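Gamma-glutamyltranspeptidase (Ggt) (Helicobacter pylori 26695, PDB 5BPK) probably transfers or hydrolyses the gamma-glutamyl group of glutathione and related compounds as an Ntn hydrolase, and here holds an acivicin-derived ligand. Local coordinates at residues G85-I90 and S280-G285; Q157-A162 and N221-L226; E182-F187 and Y196-G201; E238-D243 and G249-E254; A299-L304 and I312-E317. All blocks are in the same frame, centred on the assembly; numbering follows the deposited sequence.

Interaction 1. Residues G85-I90 and S280-G285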
# COMPACT_ATOMS: atom_id res chain seq x y z
N GLY A 85 3.29 4.36 8.05
CA GLY A 85 1.94 4.90 7.91
C GLY A 85 1.21 4.22 6.78
O GLY A 85 1.73 3.28 6.14
N GLY A 86 0.00 4.69 6.51
CA GLY A 86 -0.81 4.05 5.49
C GLY A 86 -2.23 4.57 5.45
O GLY A 86 -2.50 5.66 5.94
N PHE A 87 -3.11 3.77 4.86
CA PHE A 87 -4.50 4.14 4.63
C PHE A 87 -5.42 2.97 4.94
O PHE A 87 -5.07 1.80 4.69
CB PHE A 87 -4.70 4.51 3.16
CG PHE A 87 -3.80 5.61 2.68
CD1 PHE A 87 -4.01 6.92 3.07
CD2 PHE A 87 -2.75 5.32 1.82
CE1 PHE A 87 -3.16 7.94 2.62
CE2 PHE A 87 -1.90 6.34 1.35
CZ PHE A 87 -2.11 7.65 1.76
N ALA A 88 -6.62 3.28 5.40
CA ALA A 88 -7.67 2.27 5.56
C ALA A 88 -8.92 2.77 4.89
O ALA A 88 -9.39 3.87 5.19
CB ALA A 88 -7.96 2.00 7.03
N VAL A 89 -9.44 1.99 3.96
CA VAL A 89 -10.73 2.25 3.34
C VAL A 89 -11.73 1.30 4.01
O VAL A 89 -11.51 0.08 4.12
CB VAL A 89 -10.64 2.10 1.81
CG1 VAL A 89 -12.01 2.04 1.17
CG2 VAL A 89 -9.84 3.25 1.22
N ILE A 90 -12.83 1.88 4.50
CA ILE A 90 -13.75 1.14 5.36
C ILE A 90 -15.17 1.30 4.86
O ILE A 90 -15.60 2.42 4.58
CB ILE A 90 -13.68 1.65 6.81
CG1 ILE A 90 -12.25 1.48 7.37
CG2 ILE A 90 -14.71 0.92 7.67
CD1 ILE A 90 -11.99 2.22 8.69
N SER A 280 -8.40 8.35 -1.58
CA SER A 280 -8.31 9.70 -2.10
C SER A 280 -6.96 10.32 -1.75
O SER A 280 -6.16 9.70 -1.04
CB SER A 280 -9.44 10.50 -1.46
OG SER A 280 -9.51 10.25 -0.06
N PRO A 281 -6.70 11.57 -2.20
CA PRO A 281 -5.46 12.21 -1.80
C PRO A 281 -5.31 12.22 -0.28
O PRO A 281 -6.27 12.47 0.43
CB PRO A 281 -5.61 13.63 -2.37
CG PRO A 281 -6.34 13.38 -3.66
CD PRO A 281 -7.37 12.32 -3.28
N PRO A 282 -4.09 11.96 0.23
CA PRO A 282 -2.78 12.01 -0.42
C PRO A 282 -2.31 10.76 -1.15
O PRO A 282 -1.14 10.69 -1.52
CB PRO A 282 -1.85 12.34 0.75
CG PRO A 282 -2.48 11.63 1.88
CD PRO A 282 -3.95 11.78 1.68
N SER A 283 -3.19 9.79 -1.38
CA SER A 283 -2.90 8.78 -2.39
C SER A 283 -3.42 9.22 -3.76
O SER A 283 -4.43 9.91 -3.86
CB SER A 283 -3.49 7.43 -2.04
OG SER A 283 -2.95 6.46 -2.90
N SER A 284 -2.69 8.81 -4.80
CA SER A 284 -3.13 8.91 -6.19
C SER A 284 -3.85 7.63 -6.61
O SER A 284 -4.47 7.59 -7.67
CB SER A 284 -1.91 9.09 -7.09
OG SER A 284 -1.10 7.92 -7.10
N GLY A 285 -3.78 6.60 -5.78
CA GLY A 285 -4.18 5.26 -6.20
C GLY A 285 -5.64 5.12 -6.61
O GLY A 285 -5.94 4.63 -7.69
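Phe-87 turns its CG anti to its own carbonyl carbon (chi1 -55°), which swings the ring off strand 85-91 and onto the loop that carries Pro-282 and Ser-283. Pro-282, which follows a cis peptide bond, meets the ring at its edge, near the ring plane, with its CG 3.8 Å from Phe-87 CE1. Beside it the CB of Ser-283 approaches obliquely, 3.9 Å from Phe-87 CE2. The hydroxyl of Ser-283 is busy elsewhere: with OG anti to the backbone N (chi1 -168°), it accepts a capping bond from Gly-285 N (3.0 Å) just where helix 285-296 starts, and it is also hydrogen-bonded to Met-74 O of the other chain. Strand 85-91 is one of the two outermost strands of the sheet within this chain, yet it pairs antiparallel with a strand of the other chain, so the sheet runs on through the interface, consistent with a family whose precursor is cleaved into two chains sharing one fold. The Phe-87 side chain lies about 6 Å from the bound ligand. What joins strand and loop directly is therefore carbon packing round the Phe-87 ring, while the hydroxyl of Ser-283 is held by the helix start and the other chain.

Interaction 2. Residues Q157-A162 and N221-L226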
# COMPACT_ATOMS: atom_id res chain seq x y z
N GLN A 157 -6.71 -6.22 24.40
CA GLN A 157 -7.02 -7.53 23.83
C GLN A 157 -6.41 -7.67 22.44
O GLN A 157 -5.95 -8.75 22.06
CB GLN A 157 -8.53 -7.73 23.67
CG GLN A 157 -9.36 -7.68 24.93
CD GLN A 157 -10.84 -7.83 24.60
OE1 GLN A 157 -11.32 -8.94 24.37
NE2 GLN A 157 -11.56 -6.71 24.53
N LEU A 158 -6.45 -6.59 21.67
CA LEU A 158 -6.06 -6.62 20.27
C LEU A 158 -4.55 -6.54 20.07
O LEU A 158 -4.02 -7.07 19.08
CB LEU A 158 -6.77 -5.51 19.49
CG LEU A 158 -8.30 -5.58 19.51
CD1 LEU A 158 -8.88 -4.35 18.82
CD2 LEU A 158 -8.85 -6.87 18.89
N ILE A 159 -3.85 -5.91 21.01
CA ILE A 159 -2.39 -5.74 20.91
C ILE A 159 -1.61 -6.83 21.65
O ILE A 159 -0.43 -7.06 21.37
CB ILE A 159 -1.97 -4.32 21.40
CG1 ILE A 159 -0.60 -3.92 20.83
CG2 ILE A 159 -1.99 -4.23 22.96
CD1 ILE A 159 -0.33 -2.43 20.95
N ASP A 160 -2.25 -7.52 22.59
CA ASP A 160 -1.56 -8.57 23.34
C ASP A 160 -0.90 -9.63 22.46
O ASP A 160 0.22 -10.04 22.75
CB ASP A 160 -2.50 -9.25 24.36
CG ASP A 160 -2.53 -8.54 25.71
OD1 ASP A 160 -1.70 -7.64 25.97
OD2 ASP A 160 -3.38 -8.90 26.54
N PRO A 161 -1.57 -10.08 21.37
CA PRO A 161 -0.90 -11.11 20.55
C PRO A 161 0.42 -10.64 19.95
O PRO A 161 1.40 -11.39 19.91
CB PRO A 161 -1.93 -11.42 19.46
CG PRO A 161 -3.24 -11.16 20.13
CD PRO A 161 -3.00 -9.96 21.00
N ALA A 162 0.44 -9.39 19.50
CA ALA A 162 1.65 -8.79 18.98
C ALA A 162 2.73 -8.72 20.06
O ALA A 162 3.88 -9.05 19.81
CB ALA A 162 1.35 -7.39 18.41
N ASN A 221 3.94 -2.28 24.74
CA ASN A 221 3.35 -2.22 26.09
C ASN A 221 2.98 -0.80 26.53
O ASN A 221 1.98 -0.61 27.22
CB ASN A 221 4.27 -2.89 27.11
CG ASN A 221 3.91 -4.35 27.35
OD1 ASN A 221 2.81 -4.65 27.81
ND2 ASN A 221 4.84 -5.25 27.07
N GLN A 222 3.78 0.19 26.12
CA GLN A 222 3.44 1.60 26.35
C GLN A 222 2.15 1.97 25.64
O GLN A 222 1.30 2.68 26.19
CB GLN A 222 4.57 2.54 25.89
CG GLN A 222 5.76 2.58 26.83
CD GLN A 222 5.37 3.04 28.23
OE1 GLN A 222 5.27 2.23 29.15
NE2 GLN A 222 5.10 4.33 28.38
N ILE A 223 2.00 1.47 24.42
CA ILE A 223 0.80 1.71 23.64
C ILE A 223 -0.40 1.01 24.29
O ILE A 223 -1.46 1.61 24.41
CB ILE A 223 1.00 1.28 22.17
CG1 ILE A 223 2.11 2.12 21.52
CG2 ILE A 223 -0.31 1.40 21.38
CD1 ILE A 223 2.69 1.53 20.22
N LYS A 224 -0.20 -0.23 24.72
CA LYS A 224 -1.25 -0.99 25.42
C LYS A 224 -1.76 -0.21 26.63
O LYS A 224 -2.96 -0.12 26.85
CB LYS A 224 -0.71 -2.35 25.88
CG LYS A 224 -1.67 -3.16 26.75
CD LYS A 224 -1.06 -4.51 27.10
CE LYS A 224 -1.84 -5.24 28.16
NZ LYS A 224 -1.32 -6.62 28.33
N THR A 225 -0.84 0.36 27.41
CA THR A 225 -1.17 0.99 28.68
C THR A 225 -1.72 2.42 28.54
O THR A 225 -2.63 2.80 29.29
CB THR A 225 0.06 1.00 29.63
OG1 THR A 225 0.43 -0.35 29.93
CG2 THR A 225 -0.24 1.73 30.94
N LEU A 226 -1.18 3.18 27.59
CA LEU A 226 -1.48 4.61 27.44
C LEU A 226 -2.19 4.97 26.13
O LEU A 226 -2.55 6.13 25.92
CB LEU A 226 -0.18 5.41 27.50
CG LEU A 226 0.65 5.22 28.77
CD1 LEU A 226 1.98 5.92 28.61
CD2 LEU A 226 -0.12 5.75 29.99
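Ile-159 and Lys-224 face each other in an antiparallel helix pair, helix 155-168 against helix 214-226, whose local axes come within 9.8 Å and run at 169° to each other. The tight part is aliphatic. Ile-159 reaches across with both branches: CG2 lies 3.7 Å from Lys-224 CB, while the longer branch ends with CD1 at 3.9 Å from the CG2 of Ile-223. The two isoleucines cross at about a right angle, so a methyl end meets a branch and the chains do not run alongside each other. Ile-159 also touches Phe-70 of helix 61-75, and Ile-223 touches Val-140 of helix 139-150, which places this half of the contact among those helices.

The other half is the solvent side, where Asp-160 and Lys-224 are partly exposed and close the outer side of the pair with a salt bridge. Lys-224 starts with CG anti to the backbone N (chi1 174°) and stays extended to its end. Its first carbons therefore lie against Ile-159 and its CD and CE pass on toward the carboxylate, CE coming to 3.3 Å from Asp-160 OD1. One side chain thus serves both halves, oily near its root and charged at its end. The ammonium favours one oxygen: Lys-224 NZ donates to Asp-160 OD1 over 2.6 Å, on the syn lone pair of that oxygen, while Asp-160 OD2 stands 3.6 Å from the same NZ.

Interaction 3. Residues E182-F187 and Y196-G201. With EDO (1,2-ethanediol), chain G.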
# COMPACT_ATOMS: atom_id res chain seq x y z
N GLU A 182 19.40 -9.16 2.15
CA GLU A 182 19.41 -8.08 1.17
C GLU A 182 19.53 -6.68 1.82
O GLU A 182 20.06 -5.77 1.19
CB GLU A 182 18.19 -8.17 0.25
CG GLU A 182 18.23 -9.42 -0.65
CD GLU A 182 17.03 -9.56 -1.56
OE1 GLU A 182 16.21 -8.62 -1.63
OE2 GLU A 182 16.90 -10.62 -2.22
N ALA A 183 19.07 -6.54 3.06
CA ALA A 183 19.11 -5.27 3.80
C ALA A 183 20.34 -5.14 4.70
O ALA A 183 20.57 -4.10 5.31
CB ALA A 183 17.84 -5.11 4.63
N ARG A 184 21.11 -6.22 4.78
CA ARG A 184 22.22 -6.34 5.72
C ARG A 184 23.15 -5.12 5.75
O ARG A 184 23.46 -4.58 6.81
CB ARG A 184 23.01 -7.60 5.38
CG ARG A 184 24.21 -7.81 6.24
CD ARG A 184 24.94 -9.11 5.92
NE ARG A 184 25.95 -9.27 6.94
CZ ARG A 184 27.12 -8.62 6.96
NH1 ARG A 184 27.48 -7.79 5.98
NH2 ARG A 184 27.94 -8.83 7.98
N GLU A 185 23.59 -4.70 4.57
CA GLU A 185 24.54 -3.58 4.47
C GLU A 185 23.91 -2.24 4.87
O GLU A 185 24.60 -1.35 5.37
CB GLU A 185 25.14 -3.49 3.06
CG GLU A 185 26.29 -4.46 2.82
CD GLU A 185 25.85 -5.90 2.79
OE1 GLU A 185 26.51 -6.75 3.43
OE2 GLU A 185 24.84 -6.18 2.11
N ARG A 186 22.60 -2.11 4.67
CA ARG A 186 21.88 -0.93 5.10
C ARG A 186 21.80 -0.88 6.63
O ARG A 186 22.08 0.15 7.23
CB ARG A 186 20.48 -0.89 4.49
CG ARG A 186 20.47 -0.94 2.96
CD ARG A 186 19.06 -0.91 2.40
NE ARG A 186 18.44 0.39 2.64
CZ ARG A 186 17.18 0.59 3.02
NH1 ARG A 186 16.33 -0.42 3.24
NH2 ARG A 186 16.76 1.83 3.18
N PHE A 187 21.44 -2.01 7.24
CA PHE A 187 21.36 -2.11 8.71
C PHE A 187 22.68 -1.74 9.36
O PHE A 187 22.72 -1.09 10.40
CB PHE A 187 21.04 -3.53 9.16
CG PHE A 187 19.65 -4.01 8.84
CD1 PHE A 187 18.53 -3.20 8.98
CD2 PHE A 187 19.46 -5.33 8.49
CE1 PHE A 187 17.27 -3.70 8.72
CE2 PHE A 187 18.20 -5.83 8.23
CZ PHE A 187 17.11 -5.02 8.35
N TYR A 196 19.25 -4.72 16.76
CA TYR A 196 17.97 -5.41 16.60
C TYR A 196 17.94 -6.46 15.50
O TYR A 196 17.14 -7.39 15.56
CB TYR A 196 16.87 -4.40 16.32
CG TYR A 196 16.65 -3.37 17.41
CD1 TYR A 196 16.50 -3.77 18.74
CD2 TYR A 196 16.56 -2.01 17.10
CE1 TYR A 196 16.29 -2.83 19.74
CE2 TYR A 196 16.35 -1.07 18.09
CZ TYR A 196 16.20 -1.50 19.41
OH TYR A 196 15.97 -0.58 20.39
N PHE A 197 18.77 -6.30 14.47
CA PHE A 197 18.67 -7.17 13.29
C PHE A 197 19.87 -8.08 13.08
O PHE A 197 20.03 -8.67 12.01
CB PHE A 197 18.34 -6.31 12.06
CG PHE A 197 16.98 -5.72 12.15
CD1 PHE A 197 15.86 -6.50 11.88
CD2 PHE A 197 16.80 -4.41 12.59
CE1 PHE A 197 14.59 -5.96 12.00
CE2 PHE A 197 15.53 -3.88 12.73
CZ PHE A 197 14.42 -4.66 12.44
N PHE A 198 20.69 -8.22 14.11
CA PHE A 198 21.77 -9.19 14.17
C PHE A 198 21.73 -9.90 15.52
O PHE A 198 21.23 -9.35 16.51
CB PHE A 198 23.12 -8.50 13.97
CG PHE A 198 23.28 -7.87 12.62
CD1 PHE A 198 23.79 -8.59 11.55
CD2 PHE A 198 22.86 -6.56 12.39
CE1 PHE A 198 23.91 -8.01 10.28
CE2 PHE A 198 22.98 -5.98 11.13
CZ PHE A 198 23.51 -6.71 10.08
N LYS A 199 22.24 -11.13 15.53
CA LYS A 199 22.43 -11.91 16.75
C LYS A 199 23.72 -11.50 17.43
O LYS A 199 24.53 -10.76 16.86
CB LYS A 199 22.50 -13.40 16.43
CG LYS A 199 21.26 -13.99 15.81
CD LYS A 199 21.37 -15.51 15.60
CE LYS A 199 22.54 -15.91 14.73
NZ LYS A 199 22.42 -17.32 14.22
N LYS A 200 23.93 -12.00 18.66
CA LYS A 200 25.17 -11.77 19.42
C LYS A 200 26.41 -11.97 18.54
O LYS A 200 26.48 -12.94 17.79
CB LYS A 200 25.21 -12.72 20.62
CG LYS A 200 26.46 -12.61 21.49
CD LYS A 200 26.33 -13.49 22.74
N GLY A 201 27.36 -11.05 18.66
CA GLY A 201 28.57 -11.05 17.81
C GLY A 201 28.31 -10.45 16.44
O GLY A 201 29.10 -10.67 15.52
C1 EDO G . 21.15 -9.27 8.45
O1 EDO G . 22.27 -9.98 7.90
C2 EDO G . 20.26 -10.26 9.18
O2 EDO G . 20.82 -10.64 10.43
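Phe-187 and Phe-197 lie almost perfectly parallel, their ring planes only 5° apart, in an offset stack with centroids 4.6 Å apart. The slide is such that the CB of Phe-197, not its ring centre, sits over the middle of the Phe-187 ring, a CH-pi contact of 3.9 Å from CB to the centroid. In the other direction Phe-187 CE1 lies over the face of the Phe-197 ring, toward its rim. Phe-198 comes at a different place: its CE2 packs 3.7 Å from Phe-187 CB, and its ring edge is turned to the backbone O of Arg-184, which lies in the ring plane.

These residues tie the last turn of helix 174-187 to the point where the chain leaves helix 191-196 and enters a short, weakly bonded antiparallel pair, about 198-199 with 203-204. Arg-184 sets off with CG opposite its backbone N (chi1 178°) and stays extended to NE, which passes the Phe-198 ring and forms a salt bridge with Asp-204. Its guanidinium stands nearly square to that ring (88°), and its NH1 also binds Glu-185 OE1 at 2.9 Å, that oxygen lying at the guanidinium edge and in its plane.

Between Arg-184 and Phe-198 sits a 1,2-ethanediol, probably from the crystallisation liquor. Its O2 donates to Phe-197 O at 2.6 Å, its O1 rests 3.4 Å from Arg-184 CG, and it also bonds Tyr-205 N and Asp-204 OD1. Tyr-24 of the other chain meets the Phe-187 ring edge-to-face, bringing the subunit interface up to the stack.

Interaction 4. Residues E238-D243 and G249-E254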
# COMPACT_ATOMS: atom_id res chain seq x y z
N GLU A 238 10.46 10.70 23.58
CA GLU A 238 11.79 11.12 24.01
C GLU A 238 12.89 10.33 23.28
O GLU A 238 13.87 10.90 22.81
CB GLU A 238 11.93 10.98 25.53
CG GLU A 238 12.98 11.90 26.15
CD GLU A 238 12.55 13.37 26.16
OE1 GLU A 238 11.44 13.67 26.65
OE2 GLU A 238 13.32 14.22 25.68
N LEU A 239 12.72 9.01 23.18
CA LEU A 239 13.68 8.17 22.46
C LEU A 239 13.76 8.54 20.98
O LEU A 239 14.84 8.51 20.39
CB LEU A 239 13.29 6.68 22.56
CG LEU A 239 13.40 6.00 23.93
CD1 LEU A 239 12.80 4.61 23.88
CD2 LEU A 239 14.86 5.95 24.36
N ILE A 240 12.62 8.89 20.38
CA ILE A 240 12.61 9.25 18.97
C ILE A 240 13.39 10.56 18.77
O ILE A 240 14.29 10.63 17.93
CB ILE A 240 11.16 9.37 18.40
CG1 ILE A 240 10.49 8.00 18.43
CG2 ILE A 240 11.17 9.91 16.97
CD1 ILE A 240 8.99 8.04 18.18
N GLU A 241 13.07 11.59 19.55
CA GLU A 241 13.74 12.88 19.38
C GLU A 241 15.24 12.74 19.63
O GLU A 241 16.04 13.28 18.88
CB GLU A 241 13.15 13.95 20.31
CG GLU A 241 13.80 15.33 20.13
CD GLU A 241 13.19 16.42 20.99
OE1 GLU A 241 13.85 16.83 21.98
OE2 GLU A 241 12.08 16.89 20.67
N LYS A 242 15.60 12.00 20.67
CA LYS A 242 17.01 11.81 21.03
C LYS A 242 17.80 11.17 19.90
O LYS A 242 18.87 11.66 19.50
CB LYS A 242 17.12 10.95 22.28
CG LYS A 242 18.54 10.83 22.78
CD LYS A 242 18.64 9.92 23.98
CE LYS A 242 20.08 9.54 24.20
NZ LYS A 242 20.98 10.73 24.29
N ASP A 243 17.28 10.06 19.38
CA ASP A 243 17.96 9.32 18.32
C ASP A 243 18.03 10.16 17.03
O ASP A 243 19.03 10.12 16.31
CB ASP A 243 17.30 7.95 18.08
CG ASP A 243 18.30 6.87 17.69
OD1 ASP A 243 19.52 7.04 17.98
OD2 ASP A 243 17.87 5.85 17.10
N GLY A 249 18.75 13.42 11.93
CA GLY A 249 17.34 13.50 11.59
C GLY A 249 16.71 14.75 12.16
O GLY A 249 17.35 15.47 12.93
N ILE A 250 15.44 14.98 11.85
CA ILE A 250 14.76 16.21 12.25
C ILE A 250 13.42 16.05 12.98
O ILE A 250 12.81 17.04 13.38
CB ILE A 250 14.57 17.16 11.04
CG1 ILE A 250 13.76 16.51 9.92
CG2 ILE A 250 15.93 17.62 10.50
CD1 ILE A 250 13.28 17.52 8.87
N ILE A 251 12.96 14.82 13.19
CA ILE A 251 11.70 14.60 13.89
C ILE A 251 11.89 14.86 15.38
O ILE A 251 12.85 14.40 16.00
CB ILE A 251 11.13 13.19 13.66
CG1 ILE A 251 10.78 13.02 12.19
CG2 ILE A 251 9.89 12.94 14.55
CD1 ILE A 251 10.47 11.60 11.79
N THR A 252 10.96 15.64 15.94
CA THR A 252 11.02 16.08 17.32
C THR A 252 9.76 15.68 18.08
O THR A 252 8.77 15.23 17.50
CB THR A 252 11.11 17.62 17.39
OG1 THR A 252 9.92 18.20 16.84
CG2 THR A 252 12.33 18.13 16.63
N LYS A 253 9.78 15.90 19.39
CA LYS A 253 8.58 15.71 20.21
C LYS A 253 7.41 16.57 19.72
O LYS A 253 6.25 16.17 19.86
CB LYS A 253 8.88 15.99 21.69
CG LYS A 253 9.68 14.89 22.36
CD LYS A 253 9.90 15.17 23.84
CE LYS A 253 10.99 16.21 24.05
NZ LYS A 253 11.35 16.33 25.50
N GLU A 254 7.70 17.75 19.17
CA GLU A 254 6.66 18.62 18.65
C GLU A 254 5.98 18.00 17.42
O GLU A 254 4.75 18.06 17.28
CB GLU A 254 7.20 20.01 18.29
CG GLU A 254 6.08 21.03 18.00
CD GLU A 254 6.59 22.41 17.62
OE1 GLU A 254 7.83 22.62 17.57
OE2 GLU A 254 5.74 23.29 17.36
O HOH W 1 15.12 15.46 17.07
O HOH W 2 10.21 19.15 20.35
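This is a mixed polar and apolar contact between helix 234-246 and the chain that turns back beside it to start helix 253-257, with Glu-241 and Lys-253 at its heart. Glu-241 runs extended from a CG anti to its backbone N (chi1 -178°), which carries its carboxylate to the first turn of the second helix. There Glu-241 OE2 accepts from Lys-253 N at 2.8 Å, an almost straight bond (174° at the hydrogen) that arrives on the anti side, somewhat out of the carboxylate plane. A water held by the same OE2 accepts from Glu-254 N, so two backbone N-H groups at the helix start look to this one oxygen, directly or through water. The negative charge there would be expected to suit the helix dipole. Thr-252 is the N-cap, and its OG1 takes a weak capping bond from Glu-254 N, while Thr-252 N donates to Asp-255 OD2.

Lys-253 crosses Glu-241 at about a right angle, and its NZ forks between Glu-238 OE1 and OE2, both at 2.9 Å and both on the syn side, a two-pronged salt bridge on the solvent side. A second water donates to Glu-241 O and to Ile-251 O (2.7 Å), linking the two backbones.

Beneath this polar layer the CG2 methyls of Ile-240 and Ile-251 meet at 4.1 Å. Ile-251 packs on Pro-107 in a loop, Ile-240 reaches Ile-30 of the other chain, and helix 253-257 leads on to the long strand 262-271 of the central sheet.

Interaction 5. Residues A299-L304 and I312-E317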
# COMPACT_ATOMS: atom_id res chain seq x y z
N ALA A 299 -15.12 -0.36 -23.58
CA ALA A 299 -14.98 -1.56 -24.38
C ALA A 299 -15.69 -2.74 -23.70
O ALA A 299 -15.74 -2.81 -22.47
CB ALA A 299 -13.50 -1.87 -24.58
N ASP A 300 -16.23 -3.66 -24.49
CA ASP A 300 -16.72 -4.93 -23.96
C ASP A 300 -15.54 -5.89 -23.82
O ASP A 300 -15.26 -6.69 -24.70
CB ASP A 300 -17.80 -5.53 -24.87
CG ASP A 300 -18.37 -6.84 -24.33
OD1 ASP A 300 -18.03 -7.22 -23.18
OD2 ASP A 300 -19.17 -7.48 -25.04
N LEU A 301 -14.84 -5.79 -22.70
CA LEU A 301 -13.66 -6.63 -22.50
C LEU A 301 -14.03 -8.11 -22.40
O LEU A 301 -13.27 -8.97 -22.87
CB LEU A 301 -12.88 -6.18 -21.27
CG LEU A 301 -12.34 -4.75 -21.26
CD1 LEU A 301 -11.62 -4.54 -19.94
CD2 LEU A 301 -11.41 -4.43 -22.43
N SER A 302 -15.20 -8.42 -21.84
CA SER A 302 -15.61 -9.82 -21.66
C SER A 302 -15.66 -10.60 -22.98
O SER A 302 -15.47 -11.81 -22.98
CB SER A 302 -16.96 -9.91 -20.95
OG SER A 302 -18.02 -9.59 -21.84
N ALA A 303 -15.93 -9.90 -24.08
CA ALA A 303 -16.09 -10.54 -25.38
C ALA A 303 -14.85 -11.32 -25.80
O ALA A 303 -14.97 -12.42 -26.34
CB ALA A 303 -16.45 -9.51 -26.45
N LEU A 304 -13.67 -10.74 -25.60
CA LEU A 304 -12.43 -11.40 -25.99
C LEU A 304 -11.75 -12.13 -24.84
O LEU A 304 -10.95 -13.02 -25.08
CB LEU A 304 -11.46 -10.41 -26.63
CG LEU A 304 -11.89 -9.86 -27.98
CD1 LEU A 304 -10.95 -8.77 -28.42
CD2 LEU A 304 -11.96 -10.95 -29.02
N ILE A 312 -5.58 -5.91 -23.42
CA ILE A 312 -4.34 -5.44 -22.78
C ILE A 312 -3.97 -4.04 -23.32
O ILE A 312 -3.58 -3.14 -22.56
CB ILE A 312 -3.19 -6.44 -22.99
CG1 ILE A 312 -3.49 -7.76 -22.26
CG2 ILE A 312 -1.84 -5.86 -22.53
CD1 ILE A 312 -2.57 -8.89 -22.63
N HIS A 313 -4.12 -3.88 -24.64
CA HIS A 313 -3.85 -2.61 -25.33
C HIS A 313 -4.71 -1.47 -24.78
O HIS A 313 -4.20 -0.39 -24.44
CB HIS A 313 -4.07 -2.79 -26.84
CG HIS A 313 -3.92 -1.53 -27.64
ND1 HIS A 313 -2.87 -0.65 -27.45
CD2 HIS A 313 -4.66 -1.03 -28.65
CE1 HIS A 313 -2.98 0.34 -28.31
NE2 HIS A 313 -4.05 0.14 -29.05
N ILE A 314 -6.01 -1.69 -24.66
CA ILE A 314 -6.91 -0.66 -24.13
C ILE A 314 -6.50 -0.27 -22.71
O ILE A 314 -6.36 0.92 -22.38
CB ILE A 314 -8.38 -1.12 -24.18
CG1 ILE A 314 -8.85 -1.23 -25.63
CG2 ILE A 314 -9.26 -0.15 -23.42
CD1 ILE A 314 -10.14 -2.00 -25.80
N ALA A 315 -6.29 -1.27 -21.86
CA ALA A 315 -5.84 -1.03 -20.48
C ALA A 315 -4.52 -0.29 -20.41
O ALA A 315 -4.36 0.64 -19.61
CB ALA A 315 -5.74 -2.35 -19.71
N ALA A 316 -3.55 -0.73 -21.21
CA ALA A 316 -2.20 -0.16 -21.17
C ALA A 316 -2.18 1.29 -21.64
O ALA A 316 -1.44 2.11 -21.10
CB ALA A 316 -1.23 -1.02 -22.00
N GLU A 317 -2.95 1.62 -22.68
CA GLU A 317 -3.04 3.01 -23.11
C GLU A 317 -3.73 3.90 -22.06
O GLU A 317 -3.33 5.06 -21.85
CB GLU A 317 -3.69 3.15 -24.48
CG GLU A 317 -2.89 2.48 -25.60
CD GLU A 317 -1.44 2.96 -25.64
OE1 GLU A 317 -1.23 4.13 -26.01
OE2 GLU A 317 -0.53 2.19 -25.28
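The backbone O of Ala-299, whose methyl group is the nearest approach to Ile-314, is gripped by two donors: Leu-301 N, weakly and over 3.1 Å, and the NH2 of Arg-272. The first of these closes an inverse gamma turn centred on Asp-300. That turn bends the loop after helix 285-296 so that Ala-299 and Leu-301 both direct their CB atoms at helix 309-329, while Asp-300 between them points away. Its carboxylate is used within the loop: Ser-302 OG donates to Asp-300 OD1 at 2.7 Å, on the syn lone pair.

Across the contact everything converges on one methyl. Ile-314 holds CG1 anti to its carbonyl carbon (chi1 -68°) and continues extended (chi2 165°), which pushes CD1 out from the helix toward the loop. Ile-314 CD1 comes to 3.6 Å from Ala-299 CB, end to end, and one branch of Leu-301 touches it more loosely, with CD2 at 4.3 Å.

Other parts of the fold pack round the patch. Phe-353 of helix 346-354 packs on both Ala-299 and Ile-314, and Met-296 at the end of helix 285-296 lies against Leu-301. On the same loop Leu-301 O accepts from Asn-311 ND2, a polar tie to the beginning of helix 309-329, and Leu-301 also touches Asp-110 of the other chain.

The chemistry is thus divided: hydrogen bonds shape the turn and hold its carbonyls, and the meeting of loop and helix itself rests on a small, purely apolar patch of buried methyl groups.

How the interactions relate
Interaction 1 lies nearest the middle of the chain, joining strand 85-91, outermost within this chain, of the four-stranded sheet to the loop before helix 285-296, close to the ligand. Interactions 2, 3 and 4 fall within the long sequence between its segments, interaction 3 lying between the segments of interaction 2 and interaction 4 following both. Those three sit in the mainly helical part, their centres about 23 to 27 Å apart. Interaction 5 comes last, its centre about 48 Å from that of interaction 2 and about 50 Å from that of interaction 4, across the chain's centre from both. Every contact except interaction 2 is reached by the other chain, which thus meets the fold at widely separated places.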